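Branched-chain alpha-ketoacid decarboxylase (Lactococcus lactis, PDB 2VBF) probably decarboxylates branched-chain and aromatic alpha-keto acids to aldehydes, using thiamine diphosphate and a magnesium ion as cofactors. Local coordinates at residues 42-47 with 77-82; 71-76 with 102-107; 91-96 with 116-121; 429-434 with 456-461. All blocks are in the same frame, centred on the assembly; numbering follows the deposited sequence.

Interaction 1 of 4, residues 42-47 with 77-82; sequences EIFGVP and YMADGY. With TPP (thiamine diphosphate), chain D.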
# COMPACT_ATOMS: atom_id res chain seq x y z
N GLU A 42 -8.57 18.75 -9.42
CA GLU A 42 -7.41 18.41 -8.61
C GLU A 42 -6.99 16.99 -8.98
O GLU A 42 -7.86 16.15 -9.16
CB GLU A 42 -7.75 18.44 -7.11
CG GLU A 42 -7.77 19.83 -6.46
CD GLU A 42 -9.10 20.57 -6.57
OE1 GLU A 42 -10.15 19.97 -6.89
OE2 GLU A 42 -9.09 21.79 -6.30
N ILE A 43 -5.68 16.75 -9.09
CA ILE A 43 -5.15 15.40 -9.35
C ILE A 43 -4.20 15.04 -8.22
O ILE A 43 -3.31 15.82 -7.86
CB ILE A 43 -4.41 15.31 -10.71
CG1 ILE A 43 -5.40 15.63 -11.84
CG2 ILE A 43 -3.77 13.94 -10.92
CD1 ILE A 43 -4.85 15.51 -13.25
N PHE A 44 -4.41 13.84 -7.68
CA PHE A 44 -3.58 13.34 -6.58
C PHE A 44 -2.48 12.42 -7.09
O PHE A 44 -2.40 12.12 -8.28
CB PHE A 44 -4.46 12.65 -5.55
CG PHE A 44 -5.56 13.54 -5.04
CD1 PHE A 44 -5.28 14.52 -4.09
CD2 PHE A 44 -6.84 13.45 -5.53
CE1 PHE A 44 -6.28 15.37 -3.63
CE2 PHE A 44 -7.86 14.29 -5.08
CZ PHE A 44 -7.57 15.25 -4.12
N GLY A 45 -1.58 12.03 -6.19
CA GLY A 45 -0.59 11.01 -6.50
C GLY A 45 0.82 11.30 -6.03
O GLY A 45 1.05 12.13 -5.17
N VAL A 46 1.77 10.62 -6.66
CA VAL A 46 3.17 10.70 -6.27
C VAL A 46 4.03 10.71 -7.52
O VAL A 46 3.82 9.88 -8.43
CB VAL A 46 3.59 9.51 -5.36
CG1 VAL A 46 5.11 9.58 -4.99
CG2 VAL A 46 2.73 9.46 -4.08
N PRO A 47 5.00 11.65 -7.59
CA PRO A 47 5.87 11.67 -8.76
C PRO A 47 6.83 10.49 -8.90
O PRO A 47 7.16 9.83 -7.92
CB PRO A 47 6.71 12.96 -8.55
CG PRO A 47 6.04 13.72 -7.52
CD PRO A 47 5.36 12.72 -6.64
N TYR A 77 -6.83 6.30 -1.96
CA TYR A 77 -7.89 6.55 -1.00
C TYR A 77 -8.45 7.97 -1.14
O TYR A 77 -9.67 8.20 -1.06
CB TYR A 77 -7.36 6.36 0.42
CG TYR A 77 -7.03 4.94 0.88
CD1 TYR A 77 -7.64 3.82 0.32
CD2 TYR A 77 -6.16 4.75 1.96
CE1 TYR A 77 -7.37 2.52 0.82
CE2 TYR A 77 -5.88 3.49 2.45
CZ TYR A 77 -6.49 2.38 1.88
OH TYR A 77 -6.20 1.14 2.38
N MET A 78 -7.54 8.92 -1.29
CA MET A 78 -7.92 10.33 -1.41
C MET A 78 -8.75 10.58 -2.65
O MET A 78 -9.76 11.28 -2.57
CB MET A 78 -6.68 11.22 -1.41
CG MET A 78 -7.00 12.70 -1.22
SD MET A 78 -5.58 13.73 -0.73
CE MET A 78 -5.21 13.04 0.87
N ALA A 79 -8.31 10.01 -3.77
CA ALA A 79 -9.06 10.09 -5.04
C ALA A 79 -10.47 9.49 -4.91
O ALA A 79 -11.45 10.05 -5.42
CB ALA A 79 -8.27 9.43 -6.15
N ASP A 80 -10.58 8.37 -4.20
CA ASP A 80 -11.87 7.75 -3.93
C ASP A 80 -12.80 8.71 -3.16
O ASP A 80 -13.92 8.97 -3.60
CB ASP A 80 -11.63 6.41 -3.20
CG ASP A 80 -12.90 5.64 -2.92
OD1 ASP A 80 -13.81 6.17 -2.27
OD2 ASP A 80 -12.92 4.44 -3.27
N GLY A 81 -12.35 9.26 -2.03
CA GLY A 81 -13.13 10.26 -1.30
C GLY A 81 -13.54 11.45 -2.15
O GLY A 81 -14.67 11.91 -2.10
N TYR A 82 -12.60 11.96 -2.95
CA TYR A 82 -12.89 13.06 -3.86
C TYR A 82 -13.99 12.66 -4.84
O TYR A 82 -14.91 13.45 -5.09
CB TYR A 82 -11.62 13.43 -4.60
CG TYR A 82 -11.65 14.65 -5.50
CD1 TYR A 82 -11.19 15.88 -5.04
CD2 TYR A 82 -12.04 14.55 -6.83
CE1 TYR A 82 -11.16 17.01 -5.88
CE2 TYR A 82 -12.02 15.67 -7.67
CZ TYR A 82 -11.57 16.89 -7.19
OH TYR A 82 -11.54 18.00 -8.05
N1' TPP D . 7.02 6.07 -5.52
C2' TPP D . 7.57 4.87 -5.13
CM2 TPP D . 6.76 3.93 -4.29
N3' TPP D . 8.84 4.56 -5.52
C4' TPP D . 9.58 5.43 -6.29
N4' TPP D . 10.80 5.04 -6.65
C5' TPP D . 9.05 6.67 -6.67
C6' TPP D . 7.75 6.97 -6.27
C7' TPP D . 9.87 7.66 -7.50
N3 TPP D . 11.00 8.23 -6.76
C2 TPP D . 12.31 7.77 -6.79
S1 TPP D . 13.37 8.58 -5.87
C5 TPP D . 12.19 9.57 -5.40
C4 TPP D . 10.93 9.31 -5.94
CM4 TPP D . 9.67 10.09 -5.66
C6 TPP D . 12.57 10.67 -4.45
C7 TPP D . 13.08 10.19 -3.10
O7 TPP D . 13.29 11.38 -2.35
PA TPP D . 14.15 11.41 -0.99
O1A TPP D . 13.74 10.18 -0.19
O2A TPP D . 13.83 12.70 -0.28
O3A TPP D . 15.67 11.23 -1.46
PB TPP D . 16.76 12.38 -1.79
O1B TPP D . 17.17 12.14 -3.21
O2B TPP D . 17.90 12.18 -0.83
O3B TPP D . 16.11 13.72 -1.56
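Tyr-82 of helix 72-86 leans over against strand 42-45, and its side chain can be followed outward atom by atom. With CG anti to the backbone N (chi1 -173°) the ring is carried to the strand, and CB and CG start beside the Phe-44 ring. CD1 then meets CE2 of Phe-44 at 3.7 Å, where the edge of the phenylalanine is turned toward the tyrosine face in an offset edge-to-face pair, the planes 75° apart. CE1 passes on to the side chain of Glu-42, and at the tip OH donates to Glu-42 OE1 over 2.7 Å; the carboxylate oxygen lies at the edge of the tyrosine ring. A second bond, from the backbone N of Glu-41, also reaches this hydroxyl. Phe-44 is packed from another quarter too: Met-78 lays CG over one face, 3.8 Å from the centroid of the Phe-44 ring, while Met-78 SD sits obliquely 3.4 Å from Phe-44 CE1, a Met-aromatic contact. At the far end of the segment, Val-46 CG1 lies 3.9 Å from TPP C6'. The chemistry is thus mainly aromatic and apolar, with one tyrosine-carboxylate bond that fixes where the hydroxyl points and ties the tip of Tyr-82 to the strand.

Interaction 2 of 4, residues 71-76 with 102-107; sequences NELNAS and AINGLA. With TPP (thiamine diphosphate), chain D.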
# COMPACT_ATOMS: atom_id res chain seq x y z
N ASN A 71 2.25 8.99 0.10
CA ASN A 71 2.34 7.70 -0.59
C ASN A 71 1.16 7.42 -1.53
O ASN A 71 0.12 8.10 -1.49
CB ASN A 71 2.62 6.53 0.37
CG ASN A 71 1.46 6.19 1.30
OD1 ASN A 71 0.28 6.24 0.94
ND2 ASN A 71 1.82 5.77 2.52
N GLU A 72 1.34 6.41 -2.36
CA GLU A 72 0.36 6.07 -3.40
C GLU A 72 -0.92 5.42 -2.88
O GLU A 72 -2.01 5.65 -3.44
CB GLU A 72 0.98 5.20 -4.48
CG GLU A 72 2.02 5.93 -5.30
CD GLU A 72 3.43 5.87 -4.72
OE1 GLU A 72 3.62 5.45 -3.55
OE2 GLU A 72 4.36 6.25 -5.45
N LEU A 73 -0.82 4.57 -1.86
CA LEU A 73 -2.03 4.00 -1.30
C LEU A 73 -2.94 5.14 -0.82
O LEU A 73 -4.14 5.15 -1.09
CB LEU A 73 -1.73 3.03 -0.15
CG LEU A 73 -2.97 2.36 0.44
CD1 LEU A 73 -3.77 1.55 -0.59
CD2 LEU A 73 -2.63 1.48 1.65
N ASN A 74 -2.35 6.10 -0.11
CA ASN A 74 -3.10 7.23 0.38
C ASN A 74 -3.70 8.05 -0.74
O ASN A 74 -4.85 8.49 -0.62
CB ASN A 74 -2.25 8.10 1.31
CG ASN A 74 -1.84 7.35 2.58
OD1 ASN A 74 -2.36 6.26 2.87
ND2 ASN A 74 -0.88 7.90 3.33
N ALA A 75 -2.94 8.24 -1.83
CA ALA A 75 -3.40 8.94 -3.04
C ALA A 75 -4.66 8.29 -3.59
O ALA A 75 -5.63 8.97 -3.92
CB ALA A 75 -2.28 8.98 -4.13
N SER A 76 -4.66 6.96 -3.65
CA SER A 76 -5.80 6.20 -4.17
C SER A 76 -7.04 6.35 -3.27
O SER A 76 -8.15 6.57 -3.76
CB SER A 76 -5.41 4.73 -4.37
OG SER A 76 -5.29 4.01 -3.15
N ALA A 102 -0.97 1.44 -4.96
CA ALA A 102 -2.30 2.06 -5.00
C ALA A 102 -3.43 1.04 -5.25
O ALA A 102 -4.61 1.39 -5.12
CB ALA A 102 -2.30 3.15 -6.10
N ILE A 103 -3.09 -0.20 -5.58
CA ILE A 103 -4.10 -1.14 -6.13
C ILE A 103 -5.21 -1.49 -5.13
O ILE A 103 -6.35 -1.69 -5.51
CB ILE A 103 -3.48 -2.40 -6.79
CG1 ILE A 103 -4.49 -3.10 -7.71
CG2 ILE A 103 -2.95 -3.38 -5.74
CD1 ILE A 103 -3.83 -4.15 -8.59
N ASN A 104 -4.91 -1.48 -3.83
CA ASN A 104 -5.96 -1.72 -2.84
C ASN A 104 -6.99 -0.59 -2.81
O ASN A 104 -8.18 -0.83 -2.58
CB ASN A 104 -5.38 -1.87 -1.44
CG ASN A 104 -6.44 -2.19 -0.42
OD1 ASN A 104 -7.27 -3.10 -0.62
ND2 ASN A 104 -6.43 -1.45 0.70
N GLY A 105 -6.53 0.64 -2.98
CA GLY A 105 -7.43 1.79 -3.09
C GLY A 105 -8.31 1.67 -4.32
O GLY A 105 -9.52 1.88 -4.24
N LEU A 106 -7.71 1.32 -5.45
CA LEU A 106 -8.48 1.16 -6.68
C LEU A 106 -9.47 -0.00 -6.57
O LEU A 106 -10.58 0.08 -7.10
CB LEU A 106 -7.56 0.98 -7.90
CG LEU A 106 -8.14 1.53 -9.21
CD1 LEU A 106 -8.09 3.06 -9.23
CD2 LEU A 106 -7.39 0.91 -10.41
N ALA A 107 -9.08 -1.07 -5.88
CA ALA A 107 -9.98 -2.20 -5.63
C ALA A 107 -11.20 -1.74 -4.82
O ALA A 107 -12.33 -2.13 -5.12
CB ALA A 107 -9.23 -3.32 -4.89
N1' TPP D . 7.02 6.07 -5.52
C2' TPP D . 7.57 4.87 -5.13
CM2 TPP D . 6.76 3.93 -4.29
N3' TPP D . 8.84 4.56 -5.52
C4' TPP D . 9.58 5.43 -6.29
N4' TPP D . 10.80 5.04 -6.65
C5' TPP D . 9.05 6.67 -6.67
C6' TPP D . 7.75 6.97 -6.27
C7' TPP D . 9.87 7.66 -7.50
N3 TPP D . 11.00 8.23 -6.76
C2 TPP D . 12.31 7.77 -6.79
S1 TPP D . 13.37 8.58 -5.87
C5 TPP D . 12.19 9.57 -5.40
C4 TPP D . 10.93 9.31 -5.94
CM4 TPP D . 9.67 10.09 -5.66
C6 TPP D . 12.57 10.67 -4.45
C7 TPP D . 13.08 10.19 -3.10
O7 TPP D . 13.29 11.38 -2.35
PA TPP D . 14.15 11.41 -0.99
O1A TPP D . 13.74 10.18 -0.19
O2A TPP D . 13.83 12.70 -0.28
O3A TPP D . 15.67 11.23 -1.46
PB TPP D . 16.76 12.38 -1.79
O1B TPP D . 17.17 12.14 -3.21
O2B TPP D . 17.90 12.18 -0.83
O3B TPP D . 16.11 13.72 -1.56
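Ser-76 presses its side chain onto the backbone of helix 97-111, where OG lies 3.1 Å from Gly-105 CA and CB rests near Ala-102 O. The hydroxyl does not bond across the gap. With chi1 at 74° it folds back over its own helix and donates to Leu-73 O at 2.6 Å, tilted 21° from the carbonyl plane, so this buried polar group is satisfied locally. Gly-105 matters here: a CB on it would point straight at Ser-76 and collide with OG. One turn earlier, Ala-102 CB sits 3.7 Å from Glu-72 O, and the two backbones come within 4.2 Å between Leu-73 CA and Ala-102 CA. Leu-73 covers the flank with one branch, CD1 standing 3.8 Å from Gly-105 N and also touching Asn-104 CB. The amide of Asn-104 turns to other partners, Trp-424 and Ser-426. Glu-72 belongs to the packing through its CB and backbone, but its chain bends at chi2 and carries the carboxylate to the cofactor, OE2 lying 2.7 Å from TPP N1'. Small residues let the helix segments run nearly parallel, 16° apart, with axes 7.4 Å from each other. A glutamate meeting N1' of the aminopyrimidine is the hallmark of the pyrimidine-binding domain in thiamine diphosphate enzymes, with the diphosphate held by the second subunit.

Interaction 3 of 4, residues 91-96 with 116-121; sequences FLTTFG and VVEIVG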
# COMPACT_ATOMS: atom_id res chain seq x y z
N PHE A 91 -5.97 10.19 -10.09
CA PHE A 91 -4.65 10.24 -9.46
C PHE A 91 -3.60 9.63 -10.39
O PHE A 91 -3.92 8.89 -11.31
CB PHE A 91 -4.65 9.62 -8.06
CG PHE A 91 -4.76 8.11 -8.02
CD1 PHE A 91 -3.64 7.32 -7.79
CD2 PHE A 91 -6.00 7.49 -8.15
CE1 PHE A 91 -3.75 5.94 -7.75
CE2 PHE A 91 -6.12 6.11 -8.10
CZ PHE A 91 -4.98 5.33 -7.90
N LEU A 92 -2.35 10.03 -10.16
CA LEU A 92 -1.22 9.73 -11.01
C LEU A 92 -0.17 8.96 -10.22
O LEU A 92 0.25 9.41 -9.14
CB LEU A 92 -0.60 11.04 -11.51
CG LEU A 92 0.68 10.97 -12.35
CD1 LEU A 92 0.47 10.22 -13.66
CD2 LEU A 92 1.25 12.39 -12.59
N THR A 93 0.30 7.84 -10.77
CA THR A 93 1.36 7.07 -10.14
C THR A 93 2.44 6.76 -11.15
O THR A 93 2.29 7.06 -12.34
CB THR A 93 0.82 5.75 -9.55
OG1 THR A 93 0.26 4.95 -10.60
CG2 THR A 93 -0.24 6.03 -8.50
N THR A 94 3.52 6.15 -10.68
CA THR A 94 4.58 5.68 -11.55
C THR A 94 4.47 4.15 -11.71
O THR A 94 4.00 3.44 -10.82
CB THR A 94 5.94 6.14 -11.02
OG1 THR A 94 6.92 6.08 -12.07
CG2 THR A 94 6.34 5.32 -9.81
N PHE A 95 4.89 3.68 -12.88
CA PHE A 95 4.91 2.28 -13.26
C PHE A 95 5.41 1.33 -12.16
O PHE A 95 6.42 1.62 -11.50
CB PHE A 95 5.83 2.13 -14.48
CG PHE A 95 5.75 0.81 -15.15
CD1 PHE A 95 4.67 0.51 -15.97
CD2 PHE A 95 6.74 -0.14 -15.00
CE1 PHE A 95 4.58 -0.70 -16.60
CE2 PHE A 95 6.66 -1.37 -15.64
CZ PHE A 95 5.57 -1.64 -16.44
N GLY A 96 4.69 0.22 -11.97
CA GLY A 96 5.09 -0.83 -11.03
C GLY A 96 4.92 -0.44 -9.57
O GLY A 96 3.93 -0.80 -8.92
N VAL A 116 -13.09 6.66 -10.44
CA VAL A 116 -11.70 7.11 -10.29
C VAL A 116 -10.87 6.67 -11.49
O VAL A 116 -10.87 5.49 -11.86
CB VAL A 116 -11.07 6.53 -8.99
CG1 VAL A 116 -9.61 6.95 -8.85
CG2 VAL A 116 -11.89 6.96 -7.76
N VAL A 117 -10.16 7.62 -12.09
CA VAL A 117 -9.16 7.33 -13.12
C VAL A 117 -7.76 7.25 -12.49
O VAL A 117 -7.30 8.21 -11.88
CB VAL A 117 -9.12 8.46 -14.19
CG1 VAL A 117 -8.20 8.07 -15.33
CG2 VAL A 117 -10.55 8.77 -14.67
N GLU A 118 -7.09 6.11 -12.64
CA GLU A 118 -5.67 6.05 -12.34
C GLU A 118 -4.87 6.18 -13.61
O GLU A 118 -5.09 5.44 -14.56
CB GLU A 118 -5.28 4.78 -11.61
CG GLU A 118 -3.79 4.78 -11.26
CD GLU A 118 -3.38 3.64 -10.34
OE1 GLU A 118 -4.24 2.79 -9.99
OE2 GLU A 118 -2.18 3.62 -9.99
N ILE A 119 -3.93 7.13 -13.63
CA ILE A 119 -3.01 7.32 -14.73
C ILE A 119 -1.66 6.83 -14.25
O ILE A 119 -1.19 7.27 -13.19
CB ILE A 119 -2.89 8.81 -15.13
CG1 ILE A 119 -4.25 9.39 -15.52
CG2 ILE A 119 -1.84 8.98 -16.24
CD1 ILE A 119 -4.30 10.91 -15.55
N VAL A 120 -1.05 5.91 -14.98
CA VAL A 120 0.23 5.33 -14.61
C VAL A 120 1.28 5.74 -15.64
O VAL A 120 1.16 5.38 -16.81
CB VAL A 120 0.15 3.80 -14.55
CG1 VAL A 120 1.47 3.21 -14.03
CG2 VAL A 120 -1.03 3.36 -13.69
N GLY A 121 2.26 6.53 -15.21
CA GLY A 121 3.38 6.89 -16.06
C GLY A 121 4.31 5.71 -16.25
O GLY A 121 4.70 5.07 -15.28
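Two torsions bring the key groups together: chi1 of 73° puts Phe-91 CG between the backbone N and the carbonyl carbon, turning the ring toward Glu-118, and chi1 of -178° carries the extended Glu-118 chain across the face of that ring. The setting is a parallel beta-alpha-beta unit, strand 89-94 joined through helix 97-111 to its neighbour 116-122. Main-chain bonds alternate regularly: Phe-91 N to Val-117 O, Ile-119 N to Phe-91 O at 2.9 Å, Thr-93 N to Ile-119 O, and Gly-121 N to Thr-93 O. Beyond the strand end, Phe-95 N still reaches Gly-121 O at 2.8 Å.

On the face that carries Phe-91, Thr-93 and Glu-118, the glutamate lays its methylene CG over the phenylalanine, 4.0 Å from the centroid of the Phe-91 ring, and its carboxylate is turned 32° from that ring's plane. Val-116 CG1 comes in at the ring edge, 3.7 Å from Phe-91 CE2. Ala-102 of the connecting helix also covers the ring. An alanine in place of Glu-118 would probably leave the buried Thr-93 hydroxyl without this acceptor and part of the Phe-91 face without the CG and carboxylate that cover it. On the opposite face, Leu-92 CD1 packs 3.7 Å from Ile-119 CG2. Thr-93 OG1 donates over 2.8 Å to the anti lone pair of Glu-118 OE2.

Interaction 4 of 4, residues 429-434 with 456-461; sequences YTFPAA and QLTVQE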
# COMPACT_ATOMS: atom_id res chain seq x y z
N TYR A 429 -8.43 3.99 5.17
CA TYR A 429 -9.08 4.65 4.05
C TYR A 429 -9.59 6.05 4.40
O TYR A 429 -9.39 7.00 3.64
CB TYR A 429 -10.25 3.79 3.53
CG TYR A 429 -11.23 4.55 2.66
CD1 TYR A 429 -10.94 4.84 1.34
CD2 TYR A 429 -12.44 5.00 3.18
CE1 TYR A 429 -11.84 5.55 0.55
CE2 TYR A 429 -13.34 5.72 2.41
CZ TYR A 429 -13.02 6.00 1.09
OH TYR A 429 -13.91 6.72 0.31
N THR A 430 -10.28 6.16 5.54
CA THR A 430 -11.06 7.37 5.82
C THR A 430 -10.27 8.66 5.98
O THR A 430 -10.81 9.75 5.72
CB THR A 430 -11.98 7.20 7.05
OG1 THR A 430 -11.21 6.80 8.18
CG2 THR A 430 -13.10 6.18 6.75
N PHE A 431 -9.02 8.57 6.41
CA PHE A 431 -8.24 9.78 6.64
C PHE A 431 -7.90 10.48 5.31
O PHE A 431 -8.36 11.59 5.08
CB PHE A 431 -7.05 9.55 7.60
CG PHE A 431 -6.19 10.78 7.81
CD1 PHE A 431 -6.78 12.02 8.14
CD2 PHE A 431 -4.82 10.72 7.69
CE1 PHE A 431 -5.98 13.16 8.32
CE2 PHE A 431 -4.02 11.86 7.86
CZ PHE A 431 -4.61 13.07 8.19
N PRO A 432 -7.16 9.82 4.40
CA PRO A 432 -7.00 10.49 3.10
C PRO A 432 -8.34 10.75 2.38
O PRO A 432 -8.51 11.77 1.70
CB PRO A 432 -6.11 9.53 2.30
CG PRO A 432 -5.45 8.64 3.33
CD PRO A 432 -6.44 8.54 4.46
N ALA A 433 -9.27 9.81 2.48
CA ALA A 433 -10.57 9.96 1.81
C ALA A 433 -11.32 11.22 2.29
O ALA A 433 -11.89 11.97 1.49
CB ALA A 433 -11.43 8.71 1.99
N ALA A 434 -11.32 11.45 3.61
CA ALA A 434 -11.94 12.65 4.17
C ALA A 434 -11.30 13.92 3.62
O ALA A 434 -12.01 14.90 3.33
CB ALA A 434 -11.86 12.63 5.69
N GLN A 456 -3.07 4.83 12.15
CA GLN A 456 -1.68 4.43 12.02
C GLN A 456 -1.33 3.94 10.60
O GLN A 456 -0.17 4.00 10.19
CB GLN A 456 -1.33 3.38 13.07
CG GLN A 456 -1.38 3.91 14.51
CD GLN A 456 -0.55 3.10 15.49
OE1 GLN A 456 0.22 2.23 15.10
NE2 GLN A 456 -0.70 3.40 16.79
N LEU A 457 -2.32 3.50 9.83
CA LEU A 457 -2.06 3.04 8.46
C LEU A 457 -1.81 4.17 7.46
O LEU A 457 -1.13 3.96 6.44
CB LEU A 457 -3.18 2.16 7.91
CG LEU A 457 -3.31 0.76 8.50
CD1 LEU A 457 -4.25 0.78 9.70
CD2 LEU A 457 -3.78 -0.28 7.47
N THR A 458 -2.37 5.36 7.71
CA THR A 458 -2.41 6.44 6.70
C THR A 458 -2.08 7.84 7.24
O THR A 458 -2.28 8.85 6.54
CB THR A 458 -3.81 6.50 6.01
OG1 THR A 458 -4.82 6.72 7.00
CG2 THR A 458 -4.13 5.21 5.22
N VAL A 459 -1.48 7.90 8.44
CA VAL A 459 -1.18 9.14 9.14
C VAL A 459 -0.38 10.18 8.34
O VAL A 459 -0.53 11.37 8.56
CB VAL A 459 -0.42 8.83 10.48
CG1 VAL A 459 0.98 8.33 10.18
CG2 VAL A 459 -0.38 10.08 11.38
N GLN A 460 0.45 9.73 7.39
CA GLN A 460 1.38 10.65 6.71
C GLN A 460 0.70 11.72 5.86
O GLN A 460 1.35 12.72 5.51
CB GLN A 460 2.46 9.92 5.91
CG GLN A 460 1.97 8.85 4.95
CD GLN A 460 1.91 7.50 5.62
OE1 GLN A 460 0.85 7.06 6.11
NE2 GLN A 460 3.05 6.84 5.70
N GLU A 461 -0.60 11.57 5.54
CA GLU A 461 -1.29 12.64 4.79
C GLU A 461 -1.63 13.86 5.66
O GLU A 461 -2.18 14.85 5.17
CB GLU A 461 -2.54 12.13 4.08
CG GLU A 461 -2.28 11.02 3.04
CD GLU A 461 -1.06 11.24 2.17
OE1 GLU A 461 -0.96 12.32 1.55
OE2 GLU A 461 -0.19 10.33 2.09
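This is a buried packing contact inside the C-terminal thiamine diphosphate-binding domain, between the first turn of helix 430-440 and the end of helix 452-458 with the turn that follows. Helix 430-440, strand 445-451 and helix 452-458 succeed one another in the parallel alpha/beta sheet of this domain, and Leu-448 and Ile-450 of the strand pack on Phe-431. The work is done by Phe-431 and Pro-432. Phe-431 directs its ring edge at the backbone of the turn, CG standing anti to the backbone N with chi1 at 178°. Its CD2 lies 3.4 Å from Thr-458 O, close to the ring plane, and CE2 is 3.6 Å from Val-459 O, so C-H groups of the rim face two carbonyl oxygens. CE2 also comes 4.1 Å from Glu-461 CB. A serine in place of Phe-431 would probably open a gap between the turn and the sheet, leaving both carbonyls without the ring edge beside them.

Pro-432 meets the same turn with CG and CD. The Glu-461 side chain crosses that of Pro-432 at about a right angle, its CG 4.0 Å from Pro-432 CG. The carboxylate leads away to the N-terminal cofactor-binding domain, where it accepts bonds from Asn-74, Asn-69 and Ala-70. Tyr-429 reaches the same domain through a bond from its hydroxyl to Asp-80. Thr-458 has its hydroxyl bonded to Gly-428 O, just before Tyr-429 in the chain, and that same OG1 sits 3.5 Å from Pro-432 CD.

In the fold
Interactions 1, 2 and 3 all lie in the N-terminal cofactor-binding domain, their centres 9 to 10 Å from one another. Helix 72-86 serves both 1 and 2, and Phe-44 O with Leu-92 N, 2.8 Å apart, probably joins the strands of 1 and 3. The Phe-91 ring of interaction 3 packs against interaction 2, its CE1 3.5 Å from Ala-102 CB. Interaction 4, in the other cofactor-binding domain, docks onto helix 72-86: Asp-80 OD1 is 2.6 Å from Tyr-429 OH. Its Leu-457 touches a thiamine diphosphate and, through O, bonds to Asn-71 ND2 of the second subunit. Interactions 1 and 2 touch one thiamine diphosphate, whose diphosphate end is bound by the second subunit.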